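Local coordinates for CG4930 (Drosophila melanogaster, PDB 3ISM), which inhibits the nuclease EndoG by forming a complex with it, and probably has ribonuclease inhibitor activity, at residues 281-293 with 320-332. The protein carries 1 engineered substitution. Residues are numbered along the deposited sequence; the frame is centred on the assembly and turned at random.
Sequences KGDAGFYGPDDYN and ELGPSCARDSDYY
Pro289 lies over one face of the Tyr331 ring, its CD 3.7 Å from the ring centroid and 9° off the normal, a CH-pi contact. At the edge of the same ring, near its plane, come the carbonyl oxygens of Gly285 and Phe286, where the helix runs out. One face of Tyr332 carries Tyr331 CB, offset toward the rim, while its OH meets Pro289 CG and accepts a weak, bent bond from Asn293 ND2. By contrast, Asn293 OD1 takes the Ser324 N-H at 2.8 Å in a fairly straight bond (151°). The Tyr292 ring has Leu321 O and Gly322 O at its edge, near its plane, and its OH donates to Leu321 O. Ser329 OG reaches Gly285 O in the carbonyl plane, on a lone pair, at 2.7 Å, and also accepts from Tyr331 N, an ST turn.

Lys281 illustrates how a buried amine can be paid for by backbone carbonyls. With CG anti to the backbone N (chi1 -180°) and the chain extended beyond it, NZ stands 2.8 Å from Glu320 O and 2.8 Å from Gly322 O, with a weak third bond to Pro323 O. Asp328 OD1, 4.2 Å from NZ and beyond a salt bridge, would probably favour the charged amine. A methionine in place of Lys281 would probably leave the carbonyls of Glu320 and Gly322 without this donor and free the 320-323 backbone to shift.

Arg99 NH2 of the chain of CG8862 makes a salt bridge with Asp330 OD2 and a hydrogen bond to Phe286 O. The contact thus holds the loop between helices 309-317 and 340-343 against the junction of helices 267-287 and 290-305.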
ATOM      1  N   LYS C 281     -27.643  21.453  14.691  1.00 35.90           N
ATOM      2  CA  LYS C 281     -28.031  20.526  13.617  1.00 35.91           C
ATOM      3  C   LYS C 281     -26.811  19.984  12.855  1.00 35.75           C
ATOM      4  O   LYS C 281     -26.695  18.772  12.642  1.00 35.79           O
ATOM      5  CB  LYS C 281     -29.064  21.136  12.642  1.00 35.94           C
ATOM      6  CG  LYS C 281     -29.462  20.156  11.525  1.00 36.34           C
ATOM      7  CD  LYS C 281     -30.458  20.701  10.520  1.00 36.16           C
ATOM      8  CE  LYS C 281     -30.534  19.772   9.313  1.00 36.13           C
ATOM      9  NZ  LYS C 281     -31.730  20.040   8.456  1.00 36.74           N
ATOM     10  N   GLY C 282     -25.901  20.879  12.468  1.00 35.36           N
ATOM     11  CA  GLY C 282     -24.687  20.483  11.760  1.00 34.78           C
ATOM     12  C   GLY C 282     -23.877  19.428  12.494  1.00 34.47           C
ATOM     13  O   GLY C 282     -23.455  18.429  11.896  1.00 34.84           O
ATOM     14  N   ASP C 283     -23.663  19.645  13.793  1.00 33.50           N
ATOM     15  CA  ASP C 283     -22.931  18.684  14.625  1.00 32.35           C
ATOM     16  C   ASP C 283     -23.702  17.383  14.808  1.00 31.64           C
ATOM     17  O   ASP C 283     -23.099  16.306  14.807  1.00 31.39           O
ATOM     18  CB  ASP C 283     -22.586  19.286  15.990  1.00 32.43           C
ATOM     19  CG  ASP C 283     -21.361  20.175  15.940  1.00 32.77           C
ATOM     20  OD1 ASP C 283     -20.367  19.789  15.278  1.00 32.75           O
ATOM     21  OD2 ASP C 283     -21.391  21.253  16.570  1.00 33.16           O
ATOM     22  N   ALA C 284     -25.028  17.492  14.956  1.00 30.43           N
ATOM     23  CA  ALA C 284     -25.909  16.331  15.079  1.00 29.57           C
ATOM     24  C   ALA C 284     -25.839  15.440  13.840  1.00 28.91           C
ATOM     25  O   ALA C 284     -25.857  14.221  13.955  1.00 28.78           O
ATOM     26  CB  ALA C 284     -27.356  16.768  15.329  1.00 29.79           C
ATOM     27  N   GLY C 285     -25.757  16.056  12.662  1.00 28.30           N
ATOM     28  CA  GLY C 285     -25.636  15.322  11.400  1.00 27.75           C
ATOM     29  C   GLY C 285     -24.379  14.466  11.279  1.00 27.26           C
ATOM     30  O   GLY C 285     -24.333  13.551  10.461  1.00 27.15           O
ATOM     31  N   PHE C 286     -23.363  14.762  12.091  1.00 26.89           N
ATOM     32  CA  PHE C 286     -22.153  13.942  12.137  1.00 26.76           C
ATOM     33  C   PHE C 286     -22.182  12.950  13.288  1.00 27.08           C
ATOM     34  O   PHE C 286     -21.829  11.789  13.114  1.00 26.92           O
ATOM     35  CB  PHE C 286     -20.883  14.792  12.224  1.00 26.26           C
ATOM     36  CG  PHE C 286     -19.610  13.970  12.221  1.00 25.64           C
ATOM     37  CD1 PHE C 286     -18.958  13.650  13.416  1.00 23.46           C
ATOM     38  CD2 PHE C 286     -19.088  13.485  11.026  1.00 24.11           C
ATOM     39  CE1 PHE C 286     -17.810  12.879  13.414  1.00 24.01           C
ATOM     40  CE2 PHE C 286     -17.928  12.710  11.020  1.00 24.07           C
ATOM     41  CZ  PHE C 286     -17.295  12.407  12.214  1.00 24.15           C
ATOM     42  N   TYR C 287     -22.595  13.408  14.465  1.00 27.78           N
ATOM     43  CA  TYR C 287     -22.543  12.562  15.662  1.00 28.61           C
ATOM     44  C   TYR C 287     -23.722  11.606  15.810  1.00 29.04           C
ATOM     45  O   TYR C 287     -23.688  10.704  16.640  1.00 28.92           O
ATOM     46  CB  TYR C 287     -22.384  13.414  16.918  1.00 28.61           C
ATOM     47  CG  TYR C 287     -21.053  14.114  16.975  1.00 28.77           C
ATOM     48  CD1 TYR C 287     -20.961  15.482  16.762  1.00 28.33           C
ATOM     49  CD2 TYR C 287     -19.883  13.405  17.224  1.00 29.27           C
ATOM     50  CE1 TYR C 287     -19.749  16.131  16.795  1.00 29.40           C
ATOM     51  CE2 TYR C 287     -18.663  14.047  17.271  1.00 29.42           C
ATOM     52  CZ  TYR C 287     -18.605  15.413  17.056  1.00 29.47           C
ATOM     53  OH  TYR C 287     -17.400  16.071  17.102  1.00 30.17           O
ATOM     54  N   GLY C 288     -24.759  11.802  14.999  1.00 29.48           N
ATOM     55  CA  GLY C 288     -25.940  10.960  15.069  1.00 30.21           C
ATOM     56  C   GLY C 288     -27.175  11.797  15.293  1.00 30.83           C
ATOM     57  O   GLY C 288     -27.441  12.218  16.422  1.00 30.86           O
ATOM     58  N   PRO C 289     -27.946  12.031  14.217  1.00 30.92           N
ATOM     59  CA  PRO C 289     -29.037  12.987  14.242  1.00 30.97           C
ATOM     60  C   PRO C 289     -30.381  12.400  14.701  1.00 31.08           C
ATOM     61  O   PRO C 289     -31.406  13.053  14.547  1.00 30.58           O
ATOM     62  CB  PRO C 289     -29.114  13.443  12.784  1.00 30.92           C
ATOM     63  CG  PRO C 289     -28.669  12.240  11.983  1.00 30.75           C
ATOM     64  CD  PRO C 289     -27.823  11.373  12.899  1.00 31.05           C
ATOM     65  N   ASP C 290     -30.367  11.194  15.269  1.00 31.52           N
ATOM     66  CA  ASP C 290     -31.607  10.527  15.699  1.00 32.06           C
ATOM     67  C   ASP C 290     -32.387  11.269  16.805  1.00 32.05           C
ATOM     68  O   ASP C 290     -33.625  11.326  16.761  1.00 32.25           O
ATOM     69  CB  ASP C 290     -31.335   9.077  16.127  1.00 32.10           C
ATOM     70  CG  ASP C 290     -32.610   8.245  16.206  1.00 32.78           C
ATOM     71  OD1 ASP C 290     -33.341   8.166  15.190  1.00 33.07           O
ATOM     72  OD2 ASP C 290     -32.882   7.671  17.281  1.00 32.80           O
ATOM     73  N   ASP C 291     -31.669  11.816  17.790  1.00 31.90           N
ATOM     74  CA  ASP C 291     -32.278  12.655  18.830  1.00 31.78           C
ATOM     75  C   ASP C 291     -32.822  13.944  18.226  1.00 31.63           C
ATOM     76  O   ASP C 291     -33.923  14.394  18.562  1.00 31.43           O
ATOM     77  CB  ASP C 291     -31.255  13.018  19.908  1.00 31.89           C
ATOM     78  CG  ASP C 291     -30.753  11.812  20.684  1.00 32.92           C
ATOM     79  OD1 ASP C 291     -31.146  10.663  20.377  1.00 33.54           O
ATOM     80  OD2 ASP C 291     -29.946  12.018  21.611  1.00 34.16           O
ATOM     81  N   TYR C 292     -32.036  14.536  17.335  1.00 31.20           N
ATOM     82  CA  TYR C 292     -32.428  15.757  16.665  1.00 31.33           C
ATOM     83  C   TYR C 292     -33.707  15.546  15.860  1.00 31.68           C
ATOM     84  O   TYR C 292     -34.618  16.373  15.911  1.00 31.74           O
ATOM     85  CB  TYR C 292     -31.307  16.246  15.745  1.00 31.09           C
ATOM     86  CG  TYR C 292     -31.581  17.610  15.182  1.00 30.18           C
ATOM     87  CD1 TYR C 292     -31.047  18.733  15.781  1.00 29.60           C
ATOM     88  CD2 TYR C 292     -32.391  17.781  14.056  1.00 29.10           C
ATOM     89  CE1 TYR C 292     -31.304  19.992  15.292  1.00 30.64           C
ATOM     90  CE2 TYR C 292     -32.648  19.033  13.546  1.00 29.07           C
ATOM     91  CZ  TYR C 292     -32.106  20.140  14.175  1.00 29.90           C
ATOM     92  OH  TYR C 292     -32.346  21.404  13.689  1.00 30.01           O
ATOM     93  N   ASN C 293     -33.774  14.431  15.132  1.00 32.08           N
ATOM     94  CA  ASN C 293     -34.907  14.132  14.254  1.00 32.57           C
ATOM     95  C   ASN C 293     -36.226  13.890  14.985  1.00 32.68           C
ATOM     96  O   ASN C 293     -37.300  14.142  14.441  1.00 32.84           O
ATOM     97  CB  ASN C 293     -34.576  12.949  13.340  1.00 32.80           C
ATOM     98  CG  ASN C 293     -33.573  13.314  12.262  1.00 33.23           C
ATOM     99  OD1 ASN C 293     -33.266  14.493  12.061  1.00 34.01           O
ATOM    100  ND2 ASN C 293     -33.047  12.305  11.570  1.00 32.97           N
ATOM    101  N   GLU C 320     -33.722  25.568   6.373  1.00 30.56           N
ATOM    102  CA  GLU C 320     -33.768  24.103   6.306  1.00 30.90           C
ATOM    103  C   GLU C 320     -33.340  23.452   7.632  1.00 30.71           C
ATOM    104  O   GLU C 320     -32.413  22.646   7.676  1.00 30.73           O
ATOM    105  CB  GLU C 320     -32.900  23.615   5.139  1.00 31.09           C
ATOM    106  CG  GLU C 320     -33.239  22.230   4.587  1.00 31.96           C
ATOM    107  CD  GLU C 320     -32.247  21.776   3.520  1.00 31.82           C
ATOM    108  OE1 GLU C 320     -32.001  22.548   2.558  1.00 30.99           O
ATOM    109  OE2 GLU C 320     -31.719  20.641   3.648  1.00 33.56           O
ATOM    110  N   LEU C 321     -34.017  23.814   8.718  1.00 30.51           N
ATOM    111  CA  LEU C 321     -33.628  23.335  10.046  1.00 30.25           C
ATOM    112  C   LEU C 321     -34.449  22.138  10.507  1.00 30.24           C
ATOM    113  O   LEU C 321     -34.546  21.843  11.702  1.00 30.03           O
ATOM    114  CB  LEU C 321     -33.643  24.476  11.072  1.00 30.13           C
ATOM    115  CG  LEU C 321     -32.649  25.601  10.732  1.00 30.30           C
ATOM    116  CD1 LEU C 321     -32.605  26.655  11.834  1.00 29.03           C
ATOM    117  CD2 LEU C 321     -31.234  25.047  10.424  1.00 28.81           C
ATOM    118  N   GLY C 322     -35.019  21.436   9.535  1.00 30.34           N
ATOM    119  CA  GLY C 322     -35.791  20.235   9.800  1.00 30.61           C
ATOM    120  C   GLY C 322     -34.905  19.038  10.047  1.00 30.78           C
ATOM    121  O   GLY C 322     -33.710  19.198  10.315  1.00 30.89           O
ATOM    122  N   PRO C 323     -35.491  17.831   9.976  1.00 30.81           N
ATOM    123  CA  PRO C 323     -34.767  16.580  10.141  1.00 30.95           C
ATOM    124  C   PRO C 323     -33.500  16.531   9.298  1.00 30.97           C
ATOM    125  O   PRO C 323     -33.468  17.077   8.185  1.00 31.06           O
ATOM    126  CB  PRO C 323     -35.775  15.531   9.660  1.00 30.99           C
ATOM    127  CG  PRO C 323     -37.101  16.122  10.009  1.00 30.93           C
ATOM    128  CD  PRO C 323     -36.930  17.600   9.740  1.00 31.11           C
ATOM    129  N   SER C 324     -32.451  15.917   9.843  1.00 30.81           N
ATOM    130  CA  SER C 324     -31.210  15.720   9.092  1.00 30.68           C
ATOM    131  C   SER C 324     -31.436  14.727   7.955  1.00 30.34           C
ATOM    132  O   SER C 324     -32.209  13.776   8.115  1.00 30.36           O
ATOM    133  CB  SER C 324     -30.116  15.214  10.016  1.00 30.60           C
ATOM    134  OG  SER C 324     -28.865  15.190   9.357  1.00 31.82           O
ATOM    135  N   CYS C 325     -30.764  14.950   6.820  1.00 30.16           N
ATOM    136  CA  CYS C 325     -30.927  14.078   5.650  0.50 29.64           C
ATOM    137  C   CYS C 325     -29.694  14.056   4.735  1.00 30.01           C
ATOM    138  O   CYS C 325     -28.646  14.627   5.075  1.00 30.12           O
ATOM    139  CB  CYS C 325     -32.204  14.440   4.873  0.50 29.70           C
ATOM    140  SG  CYS C 325     -32.131  15.980   3.974  0.50 27.18           S
ATOM    141  N   ALA C 326     -29.812  13.374   3.586  1.00 29.79           N
ATOM    142  CA  ALA C 326     -28.687  13.197   2.642  1.00 29.72           C
ATOM    143  C   ALA C 326     -28.167  14.511   2.084  1.00 29.82           C
ATOM    144  O   ALA C 326     -27.121  14.554   1.436  1.00 29.66           O
ATOM    145  CB  ALA C 326     -29.067  12.257   1.495  1.00 29.66           C
ATOM    146  N   ARG C 327     -28.913  15.577   2.331  1.00 29.81           N
ATOM    147  CA  ARG C 327     -28.514  16.899   1.907  1.00 30.25           C
ATOM    148  C   ARG C 327     -27.426  17.410   2.831  1.00 30.33           C
ATOM    149  O   ARG C 327     -26.552  18.169   2.401  1.00 30.09           O
ATOM    150  CB  ARG C 327     -29.721  17.844   1.910  1.00 30.48           C
ATOM    151  CG  ARG C 327     -30.713  17.550   0.779  1.00 30.66           C
ATOM    152  CD  ARG C 327     -32.000  18.362   0.893  1.00 30.63           C
ATOM    153  NE  ARG C 327     -31.797  19.814   0.863  1.00 30.91           N
ATOM    154  CZ  ARG C 327     -31.542  20.527  -0.232  1.00 31.72           C
ATOM    155  NH1 ARG C 327     -31.437  19.934  -1.418  1.00 30.98           N
ATOM    156  NH2 ARG C 327     -31.404  21.845  -0.145  1.00 32.20           N
ATOM    157  N   ASP C 328     -27.476  16.974   4.094  1.00 30.45           N
ATOM    158  CA  ASP C 328     -26.599  17.528   5.126  1.00 30.90           C
ATOM    159  C   ASP C 328     -25.655  16.528   5.811  1.00 30.71           C
ATOM    160  O   ASP C 328     -24.699  16.939   6.485  1.00 31.08           O
ATOM    161  CB  ASP C 328     -27.406  18.336   6.169  1.00 31.25           C
ATOM    162  CG  ASP C 328     -28.401  17.482   6.962  1.00 32.52           C
ATOM    163  OD1 ASP C 328     -29.496  17.167   6.442  1.00 32.07           O
ATOM    164  OD2 ASP C 328     -28.095  17.148   8.133  1.00 35.34           O
ATOM    165  N   SER C 329     -25.894  15.232   5.617  1.00 29.72           N
ATOM    166  CA  SER C 329     -25.265  14.215   6.467  1.00 28.81           C
ATOM    167  C   SER C 329     -24.893  12.892   5.761  1.00 28.12           C
ATOM    168  O   SER C 329     -25.569  12.455   4.817  1.00 27.67           O
ATOM    169  CB  SER C 329     -26.174  13.940   7.662  1.00 28.62           C
ATOM    170  OG  SER C 329     -25.819  12.753   8.329  1.00 29.37           O
ATOM    171  N   ASP C 330     -23.824  12.256   6.246  1.00 26.92           N
ATOM    172  CA  ASP C 330     -23.383  10.972   5.710  1.00 25.84           C
ATOM    173  C   ASP C 330     -24.107   9.790   6.339  1.00 25.90           C
ATOM    174  O   ASP C 330     -23.783   8.638   6.064  1.00 25.95           O
ATOM    175  CB  ASP C 330     -21.846  10.815   5.770  1.00 25.68           C
ATOM    176  CG  ASP C 330     -21.292  10.623   7.183  1.00 23.95           C
ATOM    177  OD1 ASP C 330     -20.066  10.375   7.282  1.00 23.17           O
ATOM    178  OD2 ASP C 330     -22.041  10.720   8.185  1.00 21.81           O
ATOM    179  N   TYR C 331     -25.099  10.078   7.179  1.00 26.03           N
ATOM    180  CA  TYR C 331     -25.999   9.041   7.690  1.00 25.89           C
ATOM    181  C   TYR C 331     -27.022   8.614   6.641  1.00 26.19           C
ATOM    182  O   TYR C 331     -27.761   7.645   6.858  1.00 25.81           O
ATOM    183  CB  TYR C 331     -26.732   9.528   8.936  1.00 25.91           C
ATOM    184  CG  TYR C 331     -25.966   9.325  10.206  1.00 24.90           C
ATOM    185  CD1 TYR C 331     -26.174   8.196  10.980  1.00 25.18           C
ATOM    186  CD2 TYR C 331     -25.031  10.263  10.636  1.00 24.98           C
ATOM    187  CE1 TYR C 331     -25.470   7.995  12.162  1.00 25.70           C
ATOM    188  CE2 TYR C 331     -24.323  10.079  11.818  1.00 25.02           C
ATOM    189  CZ  TYR C 331     -24.546   8.943  12.571  1.00 25.43           C
ATOM    190  OH  TYR C 331     -23.853   8.747  13.736  1.00 26.23           O
ATOM    191  N   TYR C 332     -27.053   9.333   5.512  1.00 26.22           N
ATOM    192  CA  TYR C 332     -28.053   9.126   4.476  1.00 27.29           C
ATOM    193  C   TYR C 332     -27.503   9.123   3.037  1.00 27.54           C
ATOM    194  O   TYR C 332     -26.407   9.630   2.778  1.00 27.83           O
ATOM    195  CB  TYR C 332     -29.135  10.204   4.599  1.00 27.69           C
ATOM    196  CG  TYR C 332     -29.632  10.414   6.009  1.00 28.90           C
ATOM    197  CD1 TYR C 332     -29.115  11.437   6.810  1.00 29.05           C
ATOM    198  CD2 TYR C 332     -30.592   9.568   6.559  1.00 29.56           C
ATOM    199  CE1 TYR C 332     -29.576  11.641   8.102  1.00 29.21           C
ATOM    200  CE2 TYR C 332     -31.052   9.758   7.858  1.00 30.20           C
ATOM    201  CZ  TYR C 332     -30.538  10.792   8.623  1.00 29.10           C
ATOM    202  OH  TYR C 332     -30.988  10.968   9.911  1.00 28.95           O
TER